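Glycerol dehydrogenase (Schizosaccharomyces pombe, PDB 1TA9) catalyses the NAD(+)-dependent oxidation of glycerol to dihydroxyacetone, probably at a zinc ion, in the assimilation of glycerol. Local coordinates at residues B[147-152]-B[163-168]; B[183-188]-B[209-214]; B[390-393]-B[398-401]; B[199-204]-B[317-322]. All blocks are in the same frame, centred on the assembly; numbering follows the deposited sequence.

Contact 1. Residues B[147-152]-B[163-168]; sequences QVIIGV and YIAHSM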
loop_
_atom_site.group_PDB
_atom_site.type_symbol
_atom_site.label_atom_id
_atom_site.label_comp_id
_atom_site.label_asym_id
_atom_site.label_seq_id
_atom_site.Cartn_x
_atom_site.Cartn_y
_atom_site.Cartn_z
ATOM N N GLN B 147 42.719 -26.317 -32.900
ATOM C CA GLN B 147 42.727 -25.165 -32.003
ATOM C C GLN B 147 41.534 -25.080 -31.054
ATOM O O GLN B 147 41.610 -24.426 -30.011
ATOM C CB GLN B 147 42.785 -23.875 -32.818
ATOM C CG GLN B 147 43.989 -23.745 -33.732
ATOM C CD GLN B 147 43.926 -22.480 -34.563
ATOM O OE1 GLN B 147 43.042 -22.320 -35.403
ATOM N NE2 GLN B 147 44.857 -21.565 -34.321
ATOM N N VAL B 148 40.432 -25.729 -31.411
ATOM C CA VAL B 148 39.241 -25.674 -30.574
ATOM C C VAL B 148 38.302 -26.843 -30.852
ATOM O O VAL B 148 38.271 -27.382 -31.959
ATOM C CB VAL B 148 38.476 -24.346 -30.806
ATOM C CG1 VAL B 148 37.954 -24.290 -32.242
ATOM C CG2 VAL B 148 37.327 -24.216 -29.817
ATOM N N ILE B 149 37.543 -27.230 -29.834
ATOM C CA ILE B 149 36.592 -28.324 -29.952
ATOM C C ILE B 149 35.190 -27.724 -29.902
ATOM O O ILE B 149 34.841 -27.043 -28.940
ATOM C CB ILE B 149 36.739 -29.328 -28.787
ATOM C CG1 ILE B 149 38.191 -29.807 -28.682
ATOM C CG2 ILE B 149 35.801 -30.508 -28.996
ATOM C CD1 ILE B 149 38.686 -30.563 -29.893
ATOM N N ILE B 150 34.397 -27.977 -30.939
ATOM C CA ILE B 150 33.038 -27.454 -31.005
ATOM C C ILE B 150 32.001 -28.566 -30.874
ATOM O O ILE B 150 31.898 -29.436 -31.742
ATOM C CB ILE B 150 32.788 -26.723 -32.340
ATOM C CG1 ILE B 150 33.886 -25.689 -32.586
ATOM C CG2 ILE B 150 31.422 -26.050 -32.313
ATOM C CD1 ILE B 150 33.759 -24.966 -33.917
ATOM N N GLY B 151 31.237 -28.530 -29.786
ATOM C CA GLY B 151 30.202 -29.523 -29.563
ATOM C C GLY B 151 28.843 -28.956 -29.930
ATOM O O GLY B 151 28.438 -27.917 -29.406
ATOM N N VAL B 152 28.131 -29.631 -30.828
ATOM C CA VAL B 152 26.820 -29.164 -31.265
ATOM C C VAL B 152 25.736 -30.205 -30.989
ATOM O O VAL B 152 25.785 -31.310 -31.526
ATOM C CB VAL B 152 26.823 -28.855 -32.784
ATOM C CG1 VAL B 152 25.529 -28.150 -33.177
ATOM C CG2 VAL B 152 28.030 -28.006 -33.146
ATOM N N TYR B 163 34.894 -32.678 -22.344
ATOM C CA TYR B 163 35.866 -33.685 -21.937
ATOM C C TYR B 163 37.066 -33.692 -22.880
ATOM O O TYR B 163 38.213 -33.601 -22.444
ATOM C CB TYR B 163 35.216 -35.069 -21.927
ATOM C CG TYR B 163 36.189 -36.194 -21.646
ATOM C CD1 TYR B 163 36.657 -36.433 -20.353
ATOM C CD2 TYR B 163 36.665 -37.000 -22.678
ATOM C CE1 TYR B 163 37.580 -37.450 -20.097
ATOM C CE2 TYR B 163 37.586 -38.016 -22.435
ATOM C CZ TYR B 163 38.038 -38.236 -21.143
ATOM O OH TYR B 163 38.945 -39.245 -20.902
ATOM N N ILE B 164 36.797 -33.802 -24.176
ATOM C CA ILE B 164 37.862 -33.833 -25.174
ATOM C C ILE B 164 38.705 -32.559 -25.139
ATOM O O ILE B 164 39.934 -32.619 -25.162
ATOM C CB ILE B 164 37.277 -34.029 -26.590
ATOM C CG1 ILE B 164 36.539 -35.367 -26.652
ATOM C CG2 ILE B 164 38.388 -33.976 -27.637
ATOM C CD1 ILE B 164 35.774 -35.598 -27.940
ATOM N N ALA B 165 38.041 -31.408 -25.076
ATOM C CA ALA B 165 38.737 -30.128 -25.035
ATOM C C ALA B 165 39.645 -30.053 -23.810
ATOM O O ALA B 165 40.789 -29.600 -23.892
ATOM C CB ALA B 165 37.724 -28.982 -25.012
ATOM N N HIS B 166 39.130 -30.498 -22.669
ATOM C CA HIS B 166 39.915 -30.484 -21.444
ATOM C C HIS B 166 41.098 -31.434 -21.587
ATOM O O HIS B 166 42.214 -31.112 -21.190
ATOM C CB HIS B 166 39.057 -30.906 -20.252
ATOM C CG HIS B 166 39.822 -30.999 -18.969
ATOM N ND1 HIS B 166 40.403 -29.902 -18.367
ATOM C CD2 HIS B 166 40.120 -32.061 -18.184
ATOM C CE1 HIS B 166 41.026 -30.286 -17.267
ATOM N NE2 HIS B 166 40.870 -31.591 -17.134
ATOM N N SER B 167 40.846 -32.603 -22.165
ATOM C CA SER B 167 41.893 -33.601 -22.362
ATOM C C SER B 167 43.010 -33.096 -23.277
ATOM O O SER B 167 44.154 -33.537 -23.171
ATOM C CB SER B 167 41.291 -34.878 -22.933
ATOM N N MET B 168 42.681 -32.170 -24.171
ATOM C CA MET B 168 43.669 -31.632 -25.102
ATOM C C MET B 168 44.146 -30.231 -24.725
ATOM O O MET B 168 44.888 -29.598 -25.475
ATOM C CB MET B 168 43.087 -31.612 -26.517
ATOM C CG MET B 168 42.664 -32.980 -27.030
ATOM S SD MET B 168 42.004 -32.938 -28.708
ATOM C CE MET B 168 43.509 -32.919 -29.655
#
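Ile149, on strand 148-153, reaches across to the C-terminal end of helix 155-167, where Ile164, Ala165 and, just beyond it, Met168 receive it. Its CB already touches the helix, lying 3.9 Å from Ala165 CB. One bond further out, CG1 sits against the same residue, 3.7 Å from Ala165 CA and 3.8 Å from Ala165 CB; the methyl-only side chain lets strand and helix come close, with 5.7 Å between the CA atoms of Ile149 and Ala165. CG1 lies anti to the carbonyl carbon (chi1 -54°), and a second bend (chi2 -63°) turns the tip toward two neighbours one helical turn apart. There CD1 meets Ile164 CG2 at 4.1 Å, the two isoleucines crossing at about a right angle, and Met168 SD at 4.2 Å. Met168 is the first residue to leave the helical conformation, so the thioether closes the apolar patch there. The contact is apolar and largely buried, Met168 lying partly exposed. Leu138 of helix 132-139 touches Ile164, while Ser172 at the start of the next strand touches Ala165. This is the packing of a helix on its preceding strand within the beta-alpha-beta unit 148-153, 155-167, 172-176 of the Rossmann-like parallel sheet in the dinucleotide-binding domain of iron-containing alcohol dehydrogenases.

Contact 2. Residues B[183-188]-B[209-214]; sequences AATSSL and NLIFID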
loop_
_atom_site.group_PDB
_atom_site.type_symbol
_atom_site.label_atom_id
_atom_site.label_comp_id
_atom_site.label_asym_id
_atom_site.label_seq_id
_atom_site.Cartn_x
_atom_site.Cartn_y
_atom_site.Cartn_z
ATOM N N ALA B 183 22.831 -26.992 -18.598
ATOM C CA ALA B 183 24.148 -27.622 -18.572
ATOM C C ALA B 183 25.176 -26.948 -19.483
ATOM O O ALA B 183 26.375 -26.987 -19.210
ATOM C CB ALA B 183 24.022 -29.094 -18.946
ATOM N N ALA B 184 24.701 -26.326 -20.556
ATOM C CA ALA B 184 25.577 -25.685 -21.533
ATOM C C ALA B 184 26.733 -24.841 -20.986
ATOM O O ALA B 184 27.892 -25.066 -21.326
ATOM C CB ALA B 184 24.733 -24.847 -22.502
ATOM N N THR B 185 26.425 -23.876 -20.132
ATOM C CA THR B 185 27.450 -22.979 -19.604
ATOM C C THR B 185 28.296 -23.488 -18.448
ATOM O O THR B 185 29.299 -22.862 -18.108
ATOM C CB THR B 185 26.825 -21.668 -19.101
ATOM O OG1 THR B 185 26.110 -21.934 -17.887
ATOM C CG2 THR B 185 25.866 -21.091 -20.138
ATOM N N SER B 186 27.914 -24.610 -17.848
ATOM C CA SER B 186 28.625 -25.104 -16.673
ATOM C C SER B 186 29.955 -25.820 -16.852
ATOM O O SER B 186 30.272 -26.353 -17.919
ATOM C CB SER B 186 27.701 -25.999 -15.846
ATOM O OG SER B 186 27.563 -27.271 -16.444
ATOM N N SER B 187 30.715 -25.830 -15.764
ATOM C CA SER B 187 32.021 -26.471 -15.704
ATOM C C SER B 187 31.828 -27.887 -15.181
ATOM O O SER B 187 32.797 -28.578 -14.869
ATOM C CB SER B 187 32.931 -25.715 -14.738
ATOM O OG SER B 187 32.944 -24.331 -15.021
ATOM N N LEU B 188 30.572 -28.306 -15.074
ATOM C CA LEU B 188 30.253 -29.633 -14.562
ATOM C C LEU B 188 29.975 -30.644 -15.660
ATOM O O LEU B 188 29.760 -30.296 -16.820
ATOM C CB LEU B 188 29.018 -29.590 -13.657
ATOM C CG LEU B 188 28.802 -28.476 -12.632
ATOM C CD1 LEU B 188 27.664 -28.894 -11.711
ATOM C CD2 LEU B 188 30.060 -28.229 -11.831
ATOM N N ASN B 209 34.421 -22.021 -23.034
ATOM C CA ASN B 209 34.750 -20.668 -23.450
ATOM C C ASN B 209 33.618 -19.889 -24.104
ATOM O O ASN B 209 33.441 -18.700 -23.834
ATOM C CB ASN B 209 35.975 -20.712 -24.357
ATOM C CG ASN B 209 37.132 -21.453 -23.714
ATOM O OD1 ASN B 209 37.122 -22.684 -23.620
ATOM N ND2 ASN B 209 38.123 -20.709 -23.243
ATOM N N LEU B 210 32.850 -20.556 -24.955
ATOM C CA LEU B 210 31.738 -19.909 -25.636
ATOM C C LEU B 210 30.509 -20.799 -25.705
ATOM O O LEU B 210 30.613 -21.982 -26.026
ATOM C CB LEU B 210 32.135 -19.530 -27.071
ATOM C CG LEU B 210 31.005 -19.147 -28.044
ATOM C CD1 LEU B 210 30.411 -17.799 -27.672
ATOM C CD2 LEU B 210 31.555 -19.098 -29.468
ATOM N N ILE B 211 29.355 -20.231 -25.371
ATOM C CA ILE B 211 28.085 -20.944 -25.488
ATOM C C ILE B 211 27.463 -20.201 -26.669
ATOM O O ILE B 211 27.251 -18.991 -26.611
ATOM C CB ILE B 211 27.212 -20.818 -24.223
ATOM C CG1 ILE B 211 27.618 -21.879 -23.185
ATOM C CG2 ILE B 211 25.759 -21.093 -24.578
ATOM C CD1 ILE B 211 29.094 -21.966 -22.881
ATOM N N PHE B 212 27.199 -20.936 -27.743
ATOM C CA PHE B 212 26.700 -20.373 -28.996
ATOM C C PHE B 212 25.350 -21.000 -29.325
ATOM O O PHE B 212 25.259 -22.206 -29.551
ATOM C CB PHE B 212 27.752 -20.685 -30.072
ATOM C CG PHE B 212 27.540 -19.990 -31.388
ATOM C CD1 PHE B 212 27.010 -18.710 -31.452
ATOM C CD2 PHE B 212 27.942 -20.609 -32.569
ATOM C CE1 PHE B 212 26.881 -18.053 -32.681
ATOM C CE2 PHE B 212 27.818 -19.963 -33.794
ATOM C CZ PHE B 212 27.286 -18.682 -33.850
ATOM N N ILE B 213 24.307 -20.175 -29.354
ATOM C CA ILE B 213 22.954 -20.668 -29.605
ATOM C C ILE B 213 22.260 -20.035 -30.798
ATOM O O ILE B 213 22.158 -18.812 -30.886
ATOM C CB ILE B 213 22.044 -20.423 -28.375
ATOM C CG1 ILE B 213 22.681 -21.021 -27.125
ATOM C CG2 ILE B 213 20.655 -21.026 -28.615
ATOM C CD1 ILE B 213 21.927 -20.699 -25.850
ATOM N N ASP B 214 21.770 -20.873 -31.708
ATOM C CA ASP B 214 21.039 -20.389 -32.873
ATOM C C ASP B 214 19.567 -20.615 -32.532
ATOM O O ASP B 214 19.098 -21.751 -32.474
ATOM C CB ASP B 214 21.442 -21.178 -34.124
ATOM C CG ASP B 214 20.768 -20.660 -35.391
ATOM O OD1 ASP B 214 21.403 -20.714 -36.469
ATOM O OD2 ASP B 214 19.603 -20.213 -35.317
#
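Thr185 and Ala184 rest on Ile211, a residue of strand 210-214 in the parallel sheet of the Rossmann-like NAD(+)-binding domain; Ala184 and Thr185 are the central residues of a type I beta turn from Ala183 to Ser186. The closest touch is methyl to methylene, Thr185 CG2 to Ile211 CG1 at 3.6 Å, with the side chains crossing at about a right angle. The threonine methyl stands anti to the carbonyl carbon, which sets it across Ile211 CG1 and puts OG1 on another side of CB. Ala184 adds its CB, 4.2 Å from Ile211 CG1, and its carbonyl oxygen, 3.7 Å from Ile211 CD1. Thus the isoleucine tip meets the turn's backbone as well as its side chains. Further out, Tyr72 of strand 71-75 flanks Ile211, and Asn207 ND2 bonds Thr185 O. Lys162 NZ does the same for Ser186 O, tying the turn to helix 155-167. Ser186 and Leu188 probably contact NAD(+), so the turn that packs on this inner strand leads into the probable cofactor site. Within the turn, Ala183 O accepts two bonds from one face of its plane: the backbone one from Ser186 N at 3.1 Å, and that from Ser186 OG at 3.0 Å, tilted 21° from the carbonyl plane.

Contact 3. Residues B[390-393]-B[398-401]; sequences ATLR and IHNM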
loop_
_atom_site.group_PDB
_atom_site.type_symbol
_atom_site.label_atom_id
_atom_site.label_comp_id
_atom_site.label_asym_id
_atom_site.label_seq_id
_atom_site.Cartn_x
_atom_site.Cartn_y
_atom_site.Cartn_z
ATOM N N ALA B 390 19.209 -42.615 -1.881
ATOM C CA ALA B 390 20.028 -42.138 -2.998
ATOM C C ALA B 390 20.187 -40.622 -2.925
ATOM O O ALA B 390 21.261 -40.079 -3.185
ATOM C CB ALA B 390 19.381 -42.528 -4.327
ATOM N N THR B 391 19.103 -39.944 -2.571
ATOM C CA THR B 391 19.101 -38.491 -2.459
ATOM C C THR B 391 20.075 -37.995 -1.395
ATOM O O THR B 391 20.719 -36.958 -1.562
ATOM C CB THR B 391 17.693 -37.979 -2.099
ATOM O OG1 THR B 391 16.772 -38.347 -3.135
ATOM C CG2 THR B 391 17.691 -36.462 -1.931
ATOM N N LEU B 392 20.190 -38.748 -0.307
ATOM C CA LEU B 392 21.047 -38.350 0.802
ATOM C C LEU B 392 22.491 -38.848 0.786
ATOM O O LEU B 392 23.191 -38.741 1.794
ATOM C CB LEU B 392 20.375 -38.745 2.121
ATOM C CG LEU B 392 19.068 -37.986 2.401
ATOM C CD1 LEU B 392 18.268 -38.695 3.482
ATOM C CD2 LEU B 392 19.386 -36.553 2.810
ATOM N N ARG B 393 22.944 -39.382 -0.344
ATOM C CA ARG B 393 24.321 -39.854 -0.434
ATOM C C ARG B 393 25.274 -38.701 -0.103
ATOM O O ARG B 393 24.988 -37.537 -0.397
ATOM C CB ARG B 393 24.596 -40.420 -1.831
ATOM C CG ARG B 393 23.951 -41.791 -2.040
ATOM C CD ARG B 393 24.077 -42.310 -3.466
ATOM N NE ARG B 393 25.463 -42.421 -3.906
ATOM C CZ ARG B 393 26.047 -41.584 -4.759
ATOM N NH1 ARG B 393 27.315 -41.767 -5.098
ATOM N NH2 ARG B 393 25.362 -40.572 -5.282
ATOM N N ILE B 398 22.075 -31.917 -1.664
ATOM C CA ILE B 398 21.105 -31.639 -0.609
ATOM C C ILE B 398 21.806 -31.264 0.704
ATOM O O ILE B 398 21.236 -30.573 1.547
ATOM C CB ILE B 398 20.156 -32.849 -0.387
ATOM C CG1 ILE B 398 19.009 -32.448 0.541
ATOM C CG2 ILE B 398 20.924 -34.031 0.208
ATOM C CD1 ILE B 398 17.880 -33.452 0.573
ATOM N N HIS B 399 23.053 -31.694 0.860
ATOM C CA HIS B 399 23.799 -31.398 2.077
ATOM C C HIS B 399 24.224 -29.936 2.197
ATOM O O HIS B 399 24.776 -29.532 3.221
ATOM C CB HIS B 399 25.008 -32.327 2.169
ATOM C CG HIS B 399 24.635 -33.776 2.186
ATOM N ND1 HIS B 399 23.891 -34.337 3.200
ATOM C CD2 HIS B 399 24.844 -34.762 1.282
ATOM C CE1 HIS B 399 23.656 -35.607 2.920
ATOM N NE2 HIS B 399 24.223 -35.889 1.761
ATOM N N ASN B 400 23.971 -29.140 1.158
ATOM C CA ASN B 400 24.309 -27.715 1.206
ATOM C C ASN B 400 23.273 -26.985 2.054
ATOM O O ASN B 400 23.516 -25.876 2.529
ATOM C CB ASN B 400 24.333 -27.093 -0.201
ATOM C CG ASN B 400 25.536 -27.531 -1.016
ATOM O OD1 ASN B 400 26.637 -27.672 -0.488
ATOM N ND2 ASN B 400 25.332 -27.732 -2.317
ATOM N N MET B 401 22.113 -27.611 2.242
ATOM C CA MET B 401 21.044 -27.014 3.042
ATOM C C MET B 401 21.362 -27.125 4.530
ATOM O O MET B 401 21.880 -28.145 4.993
ATOM C CB MET B 401 19.706 -27.703 2.747
ATOM C CG MET B 401 19.203 -27.487 1.330
ATOM S SD MET B 401 17.679 -28.371 0.949
ATOM C CE MET B 401 16.454 -27.375 1.815
#
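His399 points the edge of its imidazole at the end of helix 381-391, with NE2 directed between two successive carbonyl oxygens, those of Leu392 and Arg393. Both oxygens lie close to the ring plane. The bond from NE2 to Arg393 O is 2.8 Å long and bent (135° at the hydrogen), and its donor stands well above the carbonyl plane; that from NE2 to Leu392 O, 3.0 Å, is weak. Ile398 sits against one face of the imidazole, its CG2 4.0 Å above the plane and over the ring centre. This methyl lies between the backbone N and the carbonyl carbon (chi1 -170° for CG1), from where it also reaches Leu392 CD2 at 3.9 Å and Thr391 O at 3.4 Å. The other branch runs on to CD1, which meets Thr391 CG2 at 3.9 Å; these two side chains are at about a right angle, whereas Leu392 approaches Ile398 obliquely. Ile410 of helix 407-428 touches Thr391, Leu392 and Ile398, and Ala316 of helix 313-322 touches Thr391 and Ile398. The chemistry implies that NE2 carries a hydrogen shared unequally, mainly with Arg393 O and weakly with Leu392 O, joining the two ends of the intervening loop.

Contact 4. Residues B[199-204]-B[317-322]; sequences QKYSFY and IHNGMT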
loop_
_atom_site.group_PDB
_atom_site.type_symbol
_atom_site.label_atom_id
_atom_site.label_comp_id
_atom_site.label_asym_id
_atom_site.label_seq_id
_atom_site.Cartn_x
_atom_site.Cartn_y
_atom_site.Cartn_z
ATOM N N GLN B 199 25.945 -40.877 -10.519
ATOM C CA GLN B 199 27.076 -41.271 -9.684
ATOM C C GLN B 199 27.650 -40.085 -8.911
ATOM O O GLN B 199 27.723 -40.112 -7.681
ATOM C CB GLN B 199 28.162 -41.911 -10.547
ATOM N N LYS B 200 28.056 -39.045 -9.634
ATOM C CA LYS B 200 28.621 -37.856 -8.999
ATOM C C LYS B 200 28.819 -36.713 -9.992
ATOM O O LYS B 200 28.593 -36.873 -11.190
ATOM C CB LYS B 200 29.952 -38.204 -8.338
ATOM N N TYR B 201 29.235 -35.559 -9.480
ATOM C CA TYR B 201 29.486 -34.389 -10.312
ATOM C C TYR B 201 30.981 -34.210 -10.530
ATOM O O TYR B 201 31.759 -34.224 -9.577
ATOM C CB TYR B 201 28.947 -33.116 -9.652
ATOM C CG TYR B 201 27.444 -33.012 -9.603
ATOM C CD1 TYR B 201 26.681 -33.076 -10.771
ATOM C CD2 TYR B 201 26.780 -32.840 -8.389
ATOM C CE1 TYR B 201 25.294 -32.971 -10.729
ATOM C CE2 TYR B 201 25.396 -32.735 -8.337
ATOM C CZ TYR B 201 24.660 -32.803 -9.508
ATOM O OH TYR B 201 23.291 -32.718 -9.453
ATOM N N SER B 202 31.377 -34.044 -11.787
ATOM C CA SER B 202 32.778 -33.828 -12.118
ATOM C C SER B 202 32.918 -32.341 -12.434
ATOM O O SER B 202 32.074 -31.768 -13.125
ATOM C CB SER B 202 33.173 -34.670 -13.329
ATOM N N PHE B 203 33.972 -31.716 -11.920
ATOM C CA PHE B 203 34.193 -30.293 -12.151
ATOM C C PHE B 203 35.438 -30.016 -12.986
ATOM O O PHE B 203 36.482 -30.637 -12.794
ATOM C CB PHE B 203 34.327 -29.548 -10.818
ATOM C CG PHE B 203 33.091 -29.582 -9.965
ATOM C CD1 PHE B 203 32.605 -30.783 -9.461
ATOM C CD2 PHE B 203 32.419 -28.405 -9.651
ATOM C CE1 PHE B 203 31.466 -30.812 -8.653
ATOM C CE2 PHE B 203 31.279 -28.422 -8.844
ATOM C CZ PHE B 203 30.804 -29.628 -8.345
ATOM N N TYR B 204 35.318 -29.086 -13.924
ATOM C CA TYR B 204 36.446 -28.696 -14.753
ATOM C C TYR B 204 36.988 -27.418 -14.128
ATOM O O TYR B 204 36.240 -26.659 -13.510
ATOM C CB TYR B 204 35.995 -28.448 -16.191
ATOM C CG TYR B 204 35.663 -29.716 -16.941
ATOM C CD1 TYR B 204 36.654 -30.661 -17.221
ATOM C CD2 TYR B 204 34.362 -29.981 -17.367
ATOM C CE1 TYR B 204 36.358 -31.837 -17.906
ATOM C CE2 TYR B 204 34.053 -31.156 -18.054
ATOM C CZ TYR B 204 35.058 -32.078 -18.319
ATOM O OH TYR B 204 34.764 -33.239 -18.994
ATOM N N ILE B 317 17.143 -34.806 -5.437
ATOM C CA ILE B 317 15.924 -35.595 -5.553
ATOM C C ILE B 317 15.781 -36.110 -6.981
ATOM O O ILE B 317 15.344 -37.243 -7.198
ATOM C CB ILE B 317 14.692 -34.758 -5.154
ATOM C CG1 ILE B 317 14.804 -34.384 -3.675
ATOM C CG2 ILE B 317 13.411 -35.544 -5.410
ATOM C CD1 ILE B 317 13.816 -33.347 -3.220
ATOM N N HIS B 318 16.156 -35.280 -7.950
ATOM C CA HIS B 318 16.102 -35.683 -9.351
ATOM C C HIS B 318 16.992 -36.909 -9.548
ATOM O O HIS B 318 16.604 -37.865 -10.221
ATOM C CB HIS B 318 16.575 -34.540 -10.257
ATOM C CG HIS B 318 17.120 -34.996 -11.578
ATOM N ND1 HIS B 318 18.377 -35.545 -11.714
ATOM C CD2 HIS B 318 16.578 -34.992 -12.820
ATOM C CE1 HIS B 318 18.587 -35.857 -12.979
ATOM N NE2 HIS B 318 17.511 -35.532 -13.672
ATOM N N ASN B 319 18.178 -36.881 -8.947
ATOM C CA ASN B 319 19.114 -37.996 -9.063
ATOM C C ASN B 319 18.582 -39.243 -8.362
ATOM O O ASN B 319 18.779 -40.361 -8.837
ATOM C CB ASN B 319 20.479 -37.614 -8.486
ATOM C CG ASN B 319 21.142 -36.489 -9.257
ATOM O OD1 ASN B 319 20.887 -36.309 -10.448
ATOM N ND2 ASN B 319 22.010 -35.742 -8.590
ATOM N N GLY B 320 17.905 -39.049 -7.234
ATOM C CA GLY B 320 17.350 -40.183 -6.515
ATOM C C GLY B 320 16.235 -40.845 -7.308
ATOM O O GLY B 320 16.123 -42.072 -7.334
ATOM N N MET B 321 15.410 -40.025 -7.958
ATOM C CA MET B 321 14.285 -40.508 -8.760
ATOM C C MET B 321 14.717 -41.438 -9.883
ATOM O O MET B 321 14.033 -42.413 -10.192
ATOM C CB MET B 321 13.529 -39.335 -9.386
ATOM C CG MET B 321 12.724 -38.483 -8.429
ATOM S SD MET B 321 11.947 -37.106 -9.319
ATOM C CE MET B 321 12.930 -35.729 -8.756
ATOM N N THR B 322 15.842 -41.120 -10.510
ATOM C CA THR B 322 16.337 -41.931 -11.610
ATOM C C THR B 322 16.528 -43.373 -11.161
ATOM O O THR B 322 16.472 -44.296 -11.973
ATOM C CB THR B 322 17.674 -41.390 -12.140
ATOM O OG1 THR B 322 18.704 -41.632 -11.175
ATOM C CG2 THR B 322 17.572 -39.891 -12.399
HETATM O O HOH W 1 21.797 -33.640 -11.367
#
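Asn319 OD1 is gripped by two donors: His318 ND1 at 2.9 Å and a water whose oxygen lies 3.0 Å from Asn319 OD1. The same water lies only 2.6 Å from Tyr201 OH, so it bridges strand 198-203 and helix 313-322. The histidine bond arrives above the amide's carbonyl plane, 44° out of it, but OD1 lies in the plane of the imidazole. On the other branch of the amide, ND2 comes to 3.4 Å from Tyr201 OH; its clear partner is Glu396 OE2, which with the two donors to OD1 fixes the rotation of the group. Asn319 CG stands anti to the carbonyl carbon (chi1 -64°), carrying the amide from the helix toward the phenol end, and ring and amide planes are 58° apart. Behind it, Thr322 OG1 bonds Asn319 O at 2.7 Å, and Thr322 CG2 lies against one face of His318. That imidazole in turn meets His333, a zinc ligand, edge-to-face. Tyr201 itself packs edge-to-face with Phe198, with its side chain about 4 Å from a bound glycerol and about 7 Å from the zinc ion. Tyr201 thus borders the glycerol pocket, and His318 and Asn319 stand behind it as a second shell of the zinc site, in the cleft between the nucleotide-binding and helical domains of iron-containing alcohol dehydrogenases.

In the fold
From the N terminus, contact 1 closes first, folding the end of helix 155-167 back onto strand 148-153. Contact 2 opens at 183-188; before it closes at 209-214 the chain makes the hairpin 188-192/198-203, whose second strand opens contact 4. Contacts 2 and 4 therefore cross, since 317-322 comes 113 residues later. Contact 3 follows, closing a four-residue loop; none nests. Contacts 1 and 2 lie in the parallel-sheet domain, contact 3 among the C-terminal helices, and contact 4 spans from the hairpin to helix 313-322. Segment 199-204 joins them in space: Tyr204 packs on Tyr163 and His166, its N lies 2.7 Å from Ser187 O, and Gln199 O probably accepts a hydrogen bond from Arg393 NH1.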